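Side-chain contacts in protein phosphotransferase ChpT (Brucella abortus, PDB 4QPK), which relays phosphoryl groups as a homodimeric histidine phosphotransferase in the phosphorelay that controls cell growth, division and survival of the bacterium inside host cells: residues 124-127 and 132-135; 151-156 and 180-185; 59-64 and 90-95; 111-116 and 145-150; 127-132 and 156-161. All blocks are in the same frame, centred on the assembly; numbering follows the deposited sequence. Where two conformers were deposited one is given.

Contact 1: 124-127 and 132-135. With NA (sodium ion), chain E.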
# COMPACT_ATOMS: atom_id res chain seq x y z
N GLU B 124 9.58 -13.70 -8.51
CA GLU B 124 10.49 -12.58 -8.30
C GLU B 124 10.55 -12.20 -6.81
O GLU B 124 11.62 -11.85 -6.28
CB GLU B 124 10.03 -11.38 -9.16
CG GLU B 124 10.86 -10.11 -9.06
CD GLU B 124 12.31 -10.30 -9.49
OE1 GLU B 124 12.63 -11.30 -10.18
OE2 GLU B 124 13.12 -9.39 -9.19
N TYR B 125 9.41 -12.28 -6.13
CA TYR B 125 9.35 -12.00 -4.70
C TYR B 125 10.28 -12.94 -3.94
O TYR B 125 11.05 -12.51 -3.10
CB TYR B 125 7.91 -12.13 -4.19
CG TYR B 125 7.72 -11.85 -2.71
CD1 TYR B 125 7.52 -10.56 -2.25
CD2 TYR B 125 7.72 -12.89 -1.79
CE1 TYR B 125 7.33 -10.31 -0.90
CE2 TYR B 125 7.53 -12.64 -0.43
CZ TYR B 125 7.34 -11.35 0.00
OH TYR B 125 7.15 -11.09 1.35
N PHE B 126 10.20 -14.24 -4.25
CA PHE B 126 10.97 -15.21 -3.46
C PHE B 126 12.45 -15.22 -3.79
O PHE B 126 13.23 -15.85 -3.08
CB PHE B 126 10.36 -16.61 -3.57
CG PHE B 126 9.26 -16.83 -2.60
CD1 PHE B 126 7.96 -16.47 -2.90
CD2 PHE B 126 9.54 -17.36 -1.33
CE1 PHE B 126 6.94 -16.65 -1.97
CE2 PHE B 126 8.53 -17.54 -0.40
CZ PHE B 126 7.22 -17.18 -0.72
N ARG B 127 12.83 -14.53 -4.86
CA ARG B 127 14.25 -14.24 -5.07
C ARG B 127 14.83 -13.48 -3.87
O ARG B 127 16.02 -13.59 -3.57
CB ARG B 127 14.43 -13.43 -6.34
CG ARG B 127 14.31 -14.22 -7.61
CD ARG B 127 14.90 -13.44 -8.77
NE ARG B 127 16.27 -13.02 -8.50
CZ ARG B 127 17.36 -13.64 -8.96
NH1 ARG B 127 17.23 -14.72 -9.73
NH2 ARG B 127 18.57 -13.18 -8.67
N GLU B 132 13.91 -21.93 -1.08
CA GLU B 132 13.95 -22.29 -2.49
C GLU B 132 12.51 -22.41 -2.94
O GLU B 132 11.72 -23.11 -2.32
CB GLU B 132 14.71 -23.60 -2.71
N PHE B 133 12.17 -21.74 -4.03
CA PHE B 133 10.78 -21.59 -4.43
C PHE B 133 10.48 -22.31 -5.75
O PHE B 133 11.20 -22.12 -6.73
CB PHE B 133 10.44 -20.09 -4.56
CG PHE B 133 9.01 -19.81 -4.94
CD1 PHE B 133 7.99 -19.96 -4.01
CD2 PHE B 133 8.68 -19.39 -6.22
CE1 PHE B 133 6.67 -19.71 -4.36
CE2 PHE B 133 7.37 -19.11 -6.57
CZ PHE B 133 6.35 -19.28 -5.64
N THR B 134 9.43 -23.12 -5.76
CA THR B 134 8.97 -23.77 -6.99
C THR B 134 7.46 -23.64 -7.16
O THR B 134 6.70 -23.58 -6.20
CB THR B 134 9.33 -25.28 -7.03
OG1 THR B 134 8.80 -25.95 -5.88
CG2 THR B 134 10.83 -25.49 -7.08
N TRP B 135 7.04 -23.65 -8.42
CA TRP B 135 5.65 -23.47 -8.81
C TRP B 135 5.31 -24.46 -9.90
O TRP B 135 5.97 -24.51 -10.93
CB TRP B 135 5.43 -22.04 -9.32
CG TRP B 135 4.02 -21.66 -9.71
CD1 TRP B 135 3.29 -22.13 -10.77
CD2 TRP B 135 3.23 -20.66 -9.08
NE1 TRP B 135 2.07 -21.50 -10.81
CE2 TRP B 135 2.01 -20.58 -9.79
CE3 TRP B 135 3.42 -19.82 -7.98
CZ2 TRP B 135 0.99 -19.69 -9.43
CZ3 TRP B 135 2.42 -18.94 -7.63
CH2 TRP B 135 1.22 -18.89 -8.34
NA NA E . 13.83 -9.87 -6.34
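F126 and F133 lie face to face as an offset stack. The two ring planes are only 5° from parallel, and their centroids are 4.5 Å apart. Each ring covers one face of the other near its rim. F133 CD1 sits over F126, and F126 CD1 sits over F133 in the same way. At the edges, F126 CD1 lies in the plane of the Y125 ring, and F133 CZ lies in the plane of the W135 ring. The overlap begins close to the backbone, since F126 CB is 3.6 Å from F133 CB. CG of F133 is anti to its backbone N (chi1 -178°), which turns the ring over F126. No hydrogen bond crosses the contact, so apolar packing holds the two segments together.

The sodium ion lies at E124, two residues before F126. It is bound by the backbone oxygen E124 O at 3.0 Å. The carboxylate oxygen E124 OE2 is also 3.0 Å from the ion. The side chain bends at chi2 (61°), which brings the carboxylate round to the ion. N128 also belongs to this site. The carboxylate has a second partner, because E124 forms a salt bridge with R90 of helix 78-102.

The stack closes the turn between helix 115-126 and strand 132-136. L167 on the neighbouring strand 166-173 touches both rings. L154 and N158 of helix 144-160 pack against F126, while A122 and T123 of helix 115-126 touch F133.

Contact 2: 151-156 and 180-185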
# COMPACT_ATOMS: atom_id res chain seq x y z
N LEU B 151 -1.76 -16.31 -3.30
CA LEU B 151 -0.56 -15.54 -3.00
C LEU B 151 -0.40 -15.30 -1.50
O LEU B 151 0.71 -15.31 -0.97
CB LEU B 151 -0.55 -14.21 -3.75
CG LEU B 151 -0.39 -14.33 -5.27
CD1 LEU B 151 -0.47 -12.93 -5.89
CD2 LEU B 151 0.94 -14.97 -5.63
N ASN B 152 -1.51 -15.09 -0.79
CA ASN B 152 -1.42 -14.89 0.65
C ASN B 152 -1.04 -16.17 1.39
O ASN B 152 -0.38 -16.11 2.42
CB ASN B 152 -2.73 -14.32 1.19
CG ASN B 152 -2.78 -12.80 1.06
OD1 ASN B 152 -2.31 -12.09 1.95
ND2 ASN B 152 -3.29 -12.31 -0.05
N MET B 153 -1.44 -17.31 0.86
CA MET B 153 -1.00 -18.59 1.41
C MET B 153 0.51 -18.77 1.26
O MET B 153 1.13 -19.43 2.07
CB MET B 153 -1.75 -19.74 0.72
CG MET B 153 -3.20 -19.84 1.15
SD MET B 153 -4.13 -21.11 0.29
CE MET B 153 -3.47 -22.63 0.97
N LEU B 154 1.12 -18.18 0.22
CA LEU B 154 2.58 -18.23 0.10
C LEU B 154 3.24 -17.52 1.26
O LEU B 154 4.28 -17.93 1.76
CB LEU B 154 3.05 -17.59 -1.20
CG LEU B 154 2.40 -18.06 -2.49
CD1 LEU B 154 3.14 -17.43 -3.69
CD2 LEU B 154 2.39 -19.57 -2.55
N LEU B 155 2.63 -16.41 1.69
CA LEU B 155 3.22 -15.65 2.79
C LEU B 155 3.10 -16.42 4.10
O LEU B 155 4.02 -16.40 4.93
CB LEU B 155 2.55 -14.26 2.90
CG LEU B 155 2.75 -13.34 1.70
CD1 LEU B 155 2.08 -11.99 1.96
CD2 LEU B 155 4.23 -13.13 1.43
N ILE B 156 1.98 -17.11 4.29
CA ILE B 156 1.80 -17.96 5.47
C ILE B 156 2.85 -19.08 5.46
O ILE B 156 3.51 -19.35 6.46
CB ILE B 156 0.39 -18.59 5.52
CG1 ILE B 156 -0.68 -17.50 5.67
CG2 ILE B 156 0.28 -19.60 6.68
CD1 ILE B 156 -0.52 -16.69 6.92
N PHE B 180 -5.34 -25.44 -4.12
CA PHE B 180 -3.99 -24.90 -3.95
C PHE B 180 -3.25 -25.69 -2.90
O PHE B 180 -3.76 -25.91 -1.81
CB PHE B 180 -4.02 -23.41 -3.55
CG PHE B 180 -4.86 -22.55 -4.43
CD1 PHE B 180 -5.66 -21.54 -3.88
CD2 PHE B 180 -4.85 -22.70 -5.82
CE1 PHE B 180 -6.44 -20.73 -4.68
CE2 PHE B 180 -5.63 -21.89 -6.63
CZ PHE B 180 -6.43 -20.90 -6.06
N VAL B 181 -2.03 -26.10 -3.20
CA VAL B 181 -1.24 -26.85 -2.24
C VAL B 181 0.10 -26.16 -2.03
O VAL B 181 0.88 -26.02 -2.96
CB VAL B 181 -1.03 -28.30 -2.68
CG1 VAL B 181 -0.40 -29.10 -1.55
CG2 VAL B 181 -2.38 -28.92 -3.10
N ILE B 182 0.34 -25.74 -0.80
CA ILE B 182 1.59 -25.08 -0.45
C ILE B 182 2.31 -25.96 0.57
O ILE B 182 1.82 -26.16 1.69
CB ILE B 182 1.35 -23.67 0.13
CG1 ILE B 182 1.02 -22.69 -1.00
CG2 ILE B 182 2.59 -23.14 0.83
CD1 ILE B 182 -0.41 -22.77 -1.51
N THR B 183 3.46 -26.48 0.17
CA THR B 183 4.22 -27.41 1.00
C THR B 183 5.55 -26.81 1.42
O THR B 183 6.36 -26.43 0.57
CB THR B 183 4.47 -28.74 0.26
OG1 THR B 183 3.23 -29.27 -0.22
CG2 THR B 183 5.11 -29.75 1.22
N VAL B 184 5.77 -26.72 2.73
CA VAL B 184 7.03 -26.18 3.22
C VAL B 184 7.83 -27.19 4.05
O VAL B 184 7.28 -28.01 4.79
CB VAL B 184 6.82 -24.89 4.06
CG1 VAL B 184 6.29 -23.77 3.17
CG2 VAL B 184 5.87 -25.14 5.23
N LYS B 185 9.15 -27.13 3.86
CA LYS B 185 10.13 -27.94 4.58
C LYS B 185 11.29 -27.07 4.97
O LYS B 185 11.69 -26.20 4.21
CB LYS B 185 10.61 -29.10 3.71
CG LYS B 185 9.59 -30.17 3.65
CD LYS B 185 9.59 -30.98 2.38
CE LYS B 185 8.41 -31.91 2.51
NZ LYS B 185 7.75 -32.46 1.36
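This contact belongs to the alpha/beta sandwich of the C-terminal domain, which resembles the catalytic and ATP-binding domain of histidine kinases. M153 and L154 of helix 144-160 pack here on I182 and F180 of strand 178-185. The two segments run nearly parallel, with 17° between their directions. Their axes come within 9.0 Å. All four residues are buried, and no hydrogen bond crosses between them.

I182 is the central side chain on the strand. It meets the helix with two of its carbons. Its CD1 lies against M153, 3.9 Å from M153 CE and 4.0 Å from M153 CB. Its CG1 faces L154 instead. The M153 chain runs straight past CG and then bends at chi3 (71°), which puts CE beside the end of I182. The sulfur stays near F180. M153 SD lies at the ring edge, close to the ring plane, and is 4.5 Å from F180 CD1.

I182 and V181 also pair through their backbones with the strands on either side. I182 bonds to F240, and V181 to R170. V169 of strand 166-173 lies against L154, so this leucine packs on two neighbouring strands.

The CB of L154 points away from strand 178-185. Its CD2 branch nevertheless reaches back and meets I182 at about a right angle, with L154 CD2 3.7 Å from I182 CG1.

Contact 3: 59-64 and 90-95. Unlike the reference sequence in segment 59-64: I62 (reference Val).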
# COMPACT_ATOMS: atom_id res chain seq x y z
N ILE B 59 10.36 -0.44 3.86
CA ILE B 59 11.19 0.51 4.58
C ILE B 59 12.69 0.20 4.48
O ILE B 59 13.50 1.10 4.23
CB ILE B 59 10.79 0.56 6.07
CG1 ILE B 59 9.51 1.37 6.25
CG2 ILE B 59 11.91 1.15 6.94
CD1 ILE B 59 8.90 1.27 7.66
N SER B 60 13.05 -1.07 4.67
CA SER B 60 14.47 -1.44 4.64
C SER B 60 15.10 -1.33 3.24
O SER B 60 16.18 -0.76 3.11
CB SER B 60 14.66 -2.86 5.18
OG SER B 60 14.41 -2.91 6.58
N PRO B 61 14.46 -1.89 2.20
CA PRO B 61 15.14 -1.73 0.90
C PRO B 61 15.15 -0.29 0.39
O PRO B 61 16.15 0.12 -0.22
CB PRO B 61 14.33 -2.64 -0.05
CG PRO B 61 13.04 -2.86 0.62
CD PRO B 61 13.32 -2.82 2.10
N ILE B 62 14.11 0.49 0.66
CA ILE B 62 14.17 1.90 0.25
C ILE B 62 15.22 2.64 1.09
O ILE B 62 15.97 3.47 0.58
CB ILE B 62 12.77 2.55 0.35
CG1 ILE B 62 11.89 1.97 -0.78
CG2 ILE B 62 12.88 4.07 0.20
CD1 ILE B 62 10.41 2.33 -0.70
N GLY B 63 15.33 2.31 2.38
CA GLY B 63 16.40 2.89 3.18
C GLY B 63 17.78 2.54 2.65
O GLY B 63 18.68 3.38 2.64
N ALA B 64 17.96 1.30 2.21
CA ALA B 64 19.26 0.86 1.69
C ALA B 64 19.61 1.58 0.39
O ALA B 64 20.78 1.81 0.10
CB ALA B 64 19.30 -0.65 1.48
N ARG B 90 15.64 -3.56 -6.80
CA ARG B 90 15.00 -4.79 -7.29
C ARG B 90 14.14 -5.43 -6.20
O ARG B 90 13.03 -5.90 -6.47
CB ARG B 90 16.03 -5.79 -7.82
CG ARG B 90 15.38 -7.01 -8.45
CD ARG B 90 16.39 -7.95 -9.09
NE ARG B 90 15.70 -9.09 -9.68
CZ ARG B 90 16.28 -10.06 -10.38
NH1 ARG B 90 17.59 -10.02 -10.62
NH2 ARG B 90 15.55 -11.05 -10.87
N ASN B 91 14.65 -5.42 -4.98
CA ASN B 91 13.92 -5.91 -3.81
C ASN B 91 12.63 -5.12 -3.59
O ASN B 91 11.55 -5.69 -3.50
CB ASN B 91 14.85 -5.82 -2.59
CG ASN B 91 14.26 -6.42 -1.34
OD1 ASN B 91 13.08 -6.22 -1.02
ND2 ASN B 91 15.09 -7.13 -0.58
N ALA B 92 12.73 -3.80 -3.56
CA ALA B 92 11.57 -2.94 -3.36
C ALA B 92 10.53 -3.18 -4.46
O ALA B 92 9.32 -3.31 -4.19
CB ALA B 92 12.00 -1.48 -3.33
N SER B 93 11.01 -3.26 -5.70
CA SER B 93 10.12 -3.47 -6.86
C SER B 93 9.38 -4.80 -6.72
O SER B 93 8.17 -4.87 -6.94
CB SER B 93 10.92 -3.45 -8.17
OG SER B 93 10.05 -3.52 -9.30
N ALA B 94 10.12 -5.84 -6.35
CA ALA B 94 9.52 -7.17 -6.22
C ALA B 94 8.44 -7.17 -5.16
O ALA B 94 7.39 -7.77 -5.33
CB ALA B 94 10.58 -8.23 -5.91
N ARG B 95 8.68 -6.48 -4.05
CA ARG B 95 7.70 -6.45 -2.98
C ARG B 95 6.44 -5.67 -3.40
O ARG B 95 5.33 -6.08 -3.10
CB ARG B 95 8.32 -5.88 -1.70
CG ARG B 95 9.32 -6.85 -1.12
CD ARG B 95 9.95 -6.39 0.18
NE ARG B 95 11.01 -7.32 0.52
CZ ARG B 95 10.80 -8.50 1.09
NH1 ARG B 95 9.57 -8.88 1.40
NH2 ARG B 95 11.81 -9.32 1.33
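P61 meets N91 and A92 where helix 43-74 passes helix 78-102. Helix 43-74 is kinked here, where the backbone N atoms of S60 and P61 make no bond to the preceding turn. P61 lies five residues after H56, the histidine that becomes phosphorylated, unmodified here. A proline at this spacing is familiar from the H-box of histidine kinases.

The proline ring faces the second helix. P61 CG is 3.7 Å from N91 OD1, and P61 CB is 4.2 Å from A92 CB. The small A92 lets the backbones approach, with CA atoms of P61 and A92 5.7 Å apart. I62 follows; the reference sequence has valine here. Its CG1 arm leans over the alanine, with I62 CG1 4.3 Å from A92 CB.

N91 OD1 also accepts a hydrogen bond from R95 NE, one turn on, at 2.8 Å. The N-H points to a lone pair in the carbonyl plane, and this fixes the turn of the amide. The first torsion of N91 (-175°) swings the amide beside the proline.

The two helices run roughly antiparallel at 149° and form one hairpin of the DHp domain. I62 of the second subunit packs on A92 and S93, placing this contact at the dimer interface. On the other flank, R95 forms a salt bridge with E129 and packs on Y125 of helix 115-126.

Contact 4: 111-116 and 145-150. With PO4 (phosphate ion), chain G.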
# COMPACT_ATOMS: atom_id res chain seq x y z
N VAL B 111 -12.88 -8.98 -11.54
CA VAL B 111 -13.36 -10.35 -11.62
C VAL B 111 -12.29 -11.47 -11.69
O VAL B 111 -12.28 -12.29 -10.79
CB VAL B 111 -14.32 -10.51 -12.80
CG1 VAL B 111 -14.78 -11.95 -12.93
CG2 VAL B 111 -15.51 -9.58 -12.62
N GLN B 112 -11.38 -11.50 -12.69
CA GLN B 112 -10.40 -12.60 -12.77
C GLN B 112 -8.92 -12.17 -12.65
O GLN B 112 -8.58 -11.02 -12.94
CB GLN B 112 -10.55 -13.38 -14.07
CG GLN B 112 -11.92 -14.04 -14.25
CD GLN B 112 -12.01 -14.85 -15.54
OE1 GLN B 112 -11.94 -16.07 -15.52
NE2 GLN B 112 -12.16 -14.16 -16.66
N ILE B 113 -8.07 -13.11 -12.25
CA ILE B 113 -6.61 -12.94 -12.31
C ILE B 113 -5.97 -14.13 -13.05
O ILE B 113 -6.38 -15.28 -12.88
CB ILE B 113 -5.98 -12.79 -10.89
CG1 ILE B 113 -6.44 -11.46 -10.25
CG2 ILE B 113 -4.46 -12.78 -10.97
CD1 ILE B 113 -6.08 -11.33 -8.76
N ASP B 114 -5.00 -13.82 -13.90
CA ASP B 114 -4.21 -14.81 -14.62
C ASP B 114 -3.16 -15.39 -13.67
O ASP B 114 -2.35 -14.64 -13.13
CB ASP B 114 -3.56 -14.12 -15.83
CG ASP B 114 -2.86 -15.08 -16.78
OD1 ASP B 114 -2.28 -16.08 -16.34
OD2 ASP B 114 -2.92 -14.83 -18.01
N THR B 115 -3.15 -16.70 -13.45
CA THR B 115 -2.15 -17.27 -12.52
C THR B 115 -0.73 -17.15 -13.08
O THR B 115 0.24 -17.32 -12.33
CB THR B 115 -2.42 -18.77 -12.16
OG1 THR B 115 -2.40 -19.58 -13.33
CG2 THR B 115 -3.77 -18.92 -11.44
N GLY B 116 -0.59 -16.88 -14.38
CA GLY B 116 0.72 -16.61 -14.94
C GLY B 116 1.31 -15.34 -14.33
O GLY B 116 2.51 -15.26 -14.05
N ASN B 145 -10.32 -13.27 -6.10
CA ASN B 145 -10.07 -13.55 -4.69
C ASN B 145 -9.47 -14.94 -4.45
O ASN B 145 -8.80 -15.15 -3.44
CB ASN B 145 -11.34 -13.34 -3.88
CG ASN B 145 -11.65 -11.87 -3.70
OD1 ASN B 145 -10.73 -11.05 -3.65
ND2 ASN B 145 -12.93 -11.52 -3.67
N LYS B 146 -9.68 -15.88 -5.38
CA LYS B 146 -9.02 -17.18 -5.25
C LYS B 146 -7.52 -17.04 -5.53
O LYS B 146 -6.69 -17.65 -4.85
CB LYS B 146 -9.66 -18.20 -6.21
CG LYS B 146 -11.14 -18.44 -5.89
CD LYS B 146 -11.72 -19.67 -6.62
CE LYS B 146 -13.24 -19.75 -6.38
NZ LYS B 146 -13.87 -20.86 -7.14
N VAL B 147 -7.16 -16.22 -6.51
CA VAL B 147 -5.73 -16.02 -6.78
C VAL B 147 -5.08 -15.18 -5.67
O VAL B 147 -3.92 -15.42 -5.30
CB VAL B 147 -5.49 -15.36 -8.14
CG1 VAL B 147 -3.98 -15.26 -8.39
CG2 VAL B 147 -6.14 -16.19 -9.27
N LYS B 148 -5.80 -14.20 -5.13
CA LYS B 148 -5.26 -13.46 -3.99
C LYS B 148 -5.08 -14.38 -2.77
O LYS B 148 -4.07 -14.29 -2.07
CB LYS B 148 -6.16 -12.25 -3.66
CG LYS B 148 -6.21 -11.21 -4.79
CD LYS B 148 -7.06 -9.99 -4.43
CE LYS B 148 -6.29 -9.08 -3.41
NZ LYS B 148 -7.06 -7.85 -3.11
N LEU B 149 -6.02 -15.29 -2.54
CA LEU B 149 -5.87 -16.28 -1.47
C LEU B 149 -4.57 -17.09 -1.68
O LEU B 149 -3.78 -17.24 -0.76
CB LEU B 149 -7.08 -17.22 -1.42
CG LEU B 149 -6.89 -18.47 -0.55
CD1 LEU B 149 -6.70 -18.08 0.91
CD2 LEU B 149 -8.10 -19.40 -0.72
N LEU B 150 -4.37 -17.56 -2.91
CA LEU B 150 -3.17 -18.32 -3.25
C LEU B 150 -1.89 -17.56 -2.86
O LEU B 150 -1.03 -18.10 -2.17
CB LEU B 150 -3.17 -18.66 -4.75
CG LEU B 150 -1.91 -19.26 -5.39
CD1 LEU B 150 -1.52 -20.57 -4.74
CD2 LEU B 150 -2.13 -19.44 -6.89
P PO4 G . -12.23 -10.02 -16.42
O1 PO4 G . -12.74 -11.33 -17.01
O2 PO4 G . -11.83 -9.06 -17.51
O3 PO4 G . -13.36 -9.42 -15.62
O4 PO4 G . -11.04 -10.28 -15.53
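K148 NZ is gripped by three oxygens, the backbone O atoms of F103 and G104 and the hydroxyl of Y217. These partners tie the ammonium group of helix 144-160 to the chain that leaves helix 78-102 and to helix 213-225. The lysine bends at chi3 (74°) to reach them. Its apolar stem serves the contact itself, with K148 CG 4.0 Å from I113 CD1.

The motif is a short strand, 112-114, that leads straight into helix 115-126. D114 is the N-cap of that helix. Its OD1 accepts from G116 N at 2.7 Å, with an N-H...O angle of 148°. The N-H meets the anti side of the oxygen, 25° out of the carboxylate plane. The other oxygen, OD2, forms a salt bridge with R139. T115 bonds through OG1 to the N of V140, and its methyl CG2 lies 4.2 Å from V147 CG2.

Strand 112-114 pairs antiparallel with strand 141-143, and helix 144-160 packs on this two-stranded sheet through V147. On the far side of the strand, Q112 holds a phosphate ion, probably from the crystallisation liquor. Q112 NE2 binds its O1 at 2.9 Å, and Q112 N binds its O4 at 3.1 Å.

I113 and V147 form the buried middle of the contact, and both point toward the other segment. The CG1 branch of V147 makes the closest approach, 3.6 Å from I113 CG2.

Contact 5: 127-132 and 156-161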
# COMPACT_ATOMS: atom_id res chain seq x y z
N ARG B 127 12.83 -14.53 -4.86
CA ARG B 127 14.25 -14.24 -5.07
C ARG B 127 14.83 -13.48 -3.87
O ARG B 127 16.02 -13.59 -3.57
CB ARG B 127 14.43 -13.43 -6.34
CG ARG B 127 14.31 -14.22 -7.61
CD ARG B 127 14.90 -13.44 -8.77
NE ARG B 127 16.27 -13.02 -8.50
CZ ARG B 127 17.36 -13.64 -8.96
NH1 ARG B 127 17.23 -14.72 -9.73
NH2 ARG B 127 18.57 -13.18 -8.67
N ASN B 128 13.98 -12.70 -3.19
CA ASN B 128 14.39 -11.97 -1.99
C ASN B 128 13.90 -12.60 -0.69
O ASN B 128 13.73 -11.90 0.31
CB ASN B 128 13.90 -10.52 -2.04
CG ASN B 128 14.35 -9.81 -3.30
OD1 ASN B 128 15.52 -9.44 -3.44
ND2 ASN B 128 13.42 -9.59 -4.21
N GLU B 129 13.60 -13.89 -0.72
CA GLU B 129 13.26 -14.60 0.50
C GLU B 129 14.16 -15.83 0.66
O GLU B 129 14.82 -16.23 -0.29
CB GLU B 129 11.78 -15.01 0.52
CG GLU B 129 10.82 -13.83 0.55
CD GLU B 129 10.85 -13.07 1.87
OE1 GLU B 129 10.96 -13.71 2.94
OE2 GLU B 129 10.73 -11.83 1.84
N LYS B 130 14.17 -16.40 1.86
CA LYS B 130 15.04 -17.53 2.17
C LYS B 130 14.71 -18.81 1.40
O LYS B 130 15.61 -19.45 0.87
CB LYS B 130 14.99 -17.84 3.67
CG LYS B 130 15.63 -16.79 4.57
CD LYS B 130 15.35 -17.15 6.02
CE LYS B 130 16.25 -16.38 6.98
NZ LYS B 130 15.93 -16.72 8.39
N PRO B 131 13.43 -19.22 1.35
CA PRO B 131 13.24 -20.57 0.81
C PRO B 131 13.52 -20.72 -0.68
O PRO B 131 13.37 -19.77 -1.46
CB PRO B 131 11.77 -20.87 1.10
CG PRO B 131 11.12 -19.55 1.22
CD PRO B 131 12.15 -18.63 1.81
N GLU B 132 13.91 -21.93 -1.08
CA GLU B 132 13.95 -22.29 -2.49
C GLU B 132 12.51 -22.41 -2.94
O GLU B 132 11.72 -23.11 -2.32
CB GLU B 132 14.71 -23.60 -2.71
N ILE B 156 1.98 -17.11 4.29
CA ILE B 156 1.80 -17.96 5.47
C ILE B 156 2.85 -19.08 5.46
O ILE B 156 3.51 -19.35 6.46
CB ILE B 156 0.39 -18.59 5.52
CG1 ILE B 156 -0.68 -17.50 5.67
CG2 ILE B 156 0.28 -19.60 6.68
CD1 ILE B 156 -0.52 -16.69 6.92
N GLY B 157 3.01 -19.71 4.30
CA GLY B 157 4.00 -20.75 4.14
C GLY B 157 5.40 -20.27 4.47
O GLY B 157 6.14 -20.92 5.20
N ASN B 158 5.76 -19.10 3.93
CA ASN B 158 7.07 -18.51 4.19
C ASN B 158 7.27 -18.31 5.69
O ASN B 158 8.36 -18.56 6.23
CB ASN B 158 7.21 -17.18 3.45
CG ASN B 158 8.64 -16.67 3.42
OD1 ASN B 158 9.58 -17.44 3.24
ND2 ASN B 158 8.80 -15.37 3.62
N GLY B 159 6.21 -17.88 6.37
CA GLY B 159 6.26 -17.68 7.81
C GLY B 159 6.45 -18.97 8.59
O GLY B 159 6.92 -18.96 9.73
N ALA B 160 6.09 -20.10 7.98
CA ALA B 160 6.15 -21.40 8.66
C ALA B 160 7.55 -22.00 8.66
O ALA B 160 7.83 -22.95 9.41
CB ALA B 160 5.15 -22.37 8.02
N ILE B 161 8.44 -21.46 7.82
CA ILE B 161 9.84 -21.91 7.79
C ILE B 161 10.78 -20.72 7.98
O ILE B 161 11.46 -20.30 7.04
CB ILE B 161 10.18 -22.67 6.48
CG1 ILE B 161 9.57 -21.97 5.26
CG2 ILE B 161 9.68 -24.12 6.55
CD1 ILE B 161 10.08 -22.53 3.94
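E129 takes a hydrogen bond from N158, the polar link between this loop and helix 144-160. N158 ND2 is 2.8 Å from E129 OE1, and the N-H...O angle is 150°. The carboxylate and amide planes stand perpendicular. The donor meets OE1 from above the carboxylate plane, 56° out of it.

Torsions on both sides set this up. The bend at chi2 folds the carboxylate of E129 back to the amide. N158 is trans about its first torsion, which extends the amide from the helix toward the loop. E129 OE2 is taken up by R95. The carboxylate is thus held at both oxygens, and its rotation is probably well fixed.

The other end of the amide faces P131, with N158 OD1 3.2 Å from P131 CD. The same proline ring touches I161, where P131 CB is 3.7 Å from I161 CD1. I161 holds CG1 in the crowded position between backbone N and carbonyl carbon (chi1 42°), and CD1 reaches the ring from there. F126 packs on both P131 and N158.

N128 of this loop belongs to the sodium site. The loop links helix 115-126 to edge strand 132-136 in the histidine kinase-like fold. Helix 144-160 probably corresponds to the N-box helix of the kinases, in a domain that here lacks the regions needed for ATP binding.

In the fold
Contacts 2 and 4 are buried and almost wholly apolar across the interface; both use helix 144-160, and the F180 ring also touches L150. Contact 5 lies at the end of the same helix, is only partly buried, and adds a polar bond. Contact 1, about 8 Å away between centres, is aromatic and joins contact 5 through F126 and P131. Contact 3 differs in place: it is a helix pair of the DHp domain and is also buried, at the dimer interface. Two arginine-glutamate salt bridges connect it to the C-terminal domain, through contacts 1 and 5. Contacts 3 and 4 do not touch.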